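Local structure of alanine dehydrogenase (Archaeoglobus fulgidus, 1OMO) at residues L6-E9 / E10-L14. The protein catalyses the reversible NAD-dependent oxidative deamination of L-alanine to pyruvate, working as a homodimer that does not accept NADP in place of NAD. Sequence-based numbering, arbitrary orientation.
Sequences LTQE and EVESL
Thr7 and Glu10 exchange hydrogen bonds at the start of the short helix 8-12. The hydroxyl oxygen OG1 of Thr7 accepts from the backbone N of Glu10 at 3.0 Å, and in return the carboxylate oxygen OE2 of Glu10 takes the backbone N-H of Thr7 at 2.9 Å along an almost straight line. That donor comes to the anti side of the carboxylate, somewhat out of its plane. Glu10 gets there because CG lies beside its own backbone N (chi1 -74°) and the chain beyond is extended, which carries the acid back past the Thr7 side chain; OE2 ends 3.1 Å from Thr7 CG2. This reciprocal pair is a capping box, with Thr7 as N-cap, and it lies at the turn where strand 3-6, paired with strand 95-100 in the mixed sheet, gives way to helix. With an alanine in place of Glu10, the Thr7 amide would probably lose its acceptor and the first turn would be held less firmly. Val11 N continues the helical bonding to Thr7 O at 2.8 Å. On the packed side, Leu6 CB rests on Val11 CG2 at 3.8 Å, while the ends of Leu6 and Leu14 meet tip to tip, CD1 to CD2, at 4.0 Å. These three buried side chains turn to helix 294-311, where Val304 and Ala308 receive them. Another side is polar and partly covered. Gln8, its CG anti to the backbone N (chi1 -176°), extends its amide so that NE2 bonds Glu12 OE2 at 2.8 Å, the amide and carboxylate planes 52° apart; Tyr103 of helix 102-120 touches both side chains, and Phe320 of the second subunit packs on Gln8. The solvent side belongs to Glu9 and Ser13, though Ser13 OG turns back onto a lone pair of Glu10 O.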
loop_
_atom_site.group_PDB
_atom_site.type_symbol
_atom_site.label_atom_id
_atom_site.label_comp_id
_atom_site.label_asym_id
_atom_site.label_seq_id
_atom_site.Cartn_x
_atom_site.Cartn_y
_atom_site.Cartn_z
ATOM N N LEU A 6 18.230 4.498 -2.763
ATOM C CA LEU A 6 18.592 5.874 -2.411
ATOM C C LEU A 6 18.331 6.207 -0.951
ATOM O O LEU A 6 17.220 6.024 -0.414
ATOM C CB LEU A 6 17.859 6.875 -3.293
ATOM C CG LEU A 6 18.285 6.999 -4.759
ATOM C CD1 LEU A 6 17.387 8.017 -5.410
ATOM C CD2 LEU A 6 19.743 7.425 -4.904
ATOM N N THR A 7 19.388 6.687 -0.317
ATOM C CA THR A 7 19.391 7.067 1.084
ATOM C C THR A 7 18.860 8.492 1.298
ATOM O O THR A 7 18.819 9.291 0.359
ATOM C CB THR A 7 20.808 7.064 1.619
ATOM O OG1 THR A 7 21.507 8.170 1.074
ATOM C CG2 THR A 7 21.548 5.905 1.110
ATOM N N GLN A 8 18.499 8.835 2.533
ATOM C CA GLN A 8 18.005 10.181 2.771
ATOM C C GLN A 8 19.053 11.225 2.384
ATOM O O GLN A 8 18.734 12.213 1.716
ATOM C CB GLN A 8 17.607 10.374 4.227
ATOM C CG GLN A 8 16.989 11.739 4.497
ATOM C CD GLN A 8 16.741 11.975 5.962
ATOM O OE1 GLN A 8 16.607 11.025 6.743
ATOM N NE2 GLN A 8 16.667 13.244 6.352
ATOM N N GLU A 9 20.299 11.006 2.786
ATOM C CA GLU A 9 21.373 11.936 2.463
ATOM C C GLU A 9 21.472 12.095 0.950
ATOM O O GLU A 9 21.629 13.205 0.455
ATOM C CB GLU A 9 22.710 11.446 3.046
ATOM C CG GLU A 9 23.905 12.367 2.783
ATOM C CD GLU A 9 24.985 12.333 3.893
ATOM O OE1 GLU A 9 25.458 11.226 4.270
ATOM O OE2 GLU A 9 25.365 13.432 4.378
ATOM N N GLU A 10 21.355 10.996 0.210
ATOM C CA GLU A 10 21.437 11.062 -1.249
ATOM C C GLU A 10 20.246 11.812 -1.806
ATOM O O GLU A 10 20.431 12.775 -2.560
ATOM C CB GLU A 10 21.511 9.656 -1.878
ATOM C CG GLU A 10 22.883 8.988 -1.696
ATOM C CD GLU A 10 22.879 7.472 -1.895
ATOM O OE1 GLU A 10 23.972 6.894 -2.086
ATOM O OE2 GLU A 10 21.799 6.853 -1.858
ATOM N N VAL A 11 19.032 11.399 -1.427
ATOM C CA VAL A 11 17.836 12.068 -1.933
ATOM C C VAL A 11 17.867 13.591 -1.707
ATOM O O VAL A 11 17.476 14.333 -2.606
ATOM C CB VAL A 11 16.562 11.472 -1.322
ATOM C CG1 VAL A 11 15.317 12.280 -1.748
ATOM C CG2 VAL A 11 16.434 10.040 -1.766
ATOM N N GLU A 12 18.359 14.034 -0.540
ATOM C CA GLU A 12 18.459 15.456 -0.197
ATOM C C GLU A 12 19.252 16.252 -1.211
ATOM O O GLU A 12 18.986 17.431 -1.428
ATOM C CB GLU A 12 19.078 15.651 1.204
ATOM C CG GLU A 12 18.128 15.185 2.321
ATOM C CD GLU A 12 18.571 15.563 3.722
ATOM O OE1 GLU A 12 19.534 16.341 3.868
ATOM O OE2 GLU A 12 17.923 15.086 4.679
ATOM N N SER A 13 20.205 15.599 -1.857
ATOM C CA SER A 13 21.014 16.282 -2.843
ATOM C C SER A 13 20.475 16.074 -4.259
ATOM O O SER A 13 21.157 16.419 -5.234
ATOM C CB SER A 13 22.456 15.764 -2.795
ATOM O OG SER A 13 22.582 14.472 -3.407
ATOM N N LEU A 14 19.269 15.526 -4.383
ATOM C CA LEU A 14 18.711 15.230 -5.705
ATOM C C LEU A 14 17.483 16.009 -6.163
ATOM O O LEU A 14 16.984 15.762 -7.258
ATOM C CB LEU A 14 18.419 13.722 -5.809
ATOM C CG LEU A 14 19.439 12.772 -6.464
ATOM C CD1 LEU A 14 20.805 13.370 -6.407
ATOM C CD2 LEU A 14 19.404 11.397 -5.794
#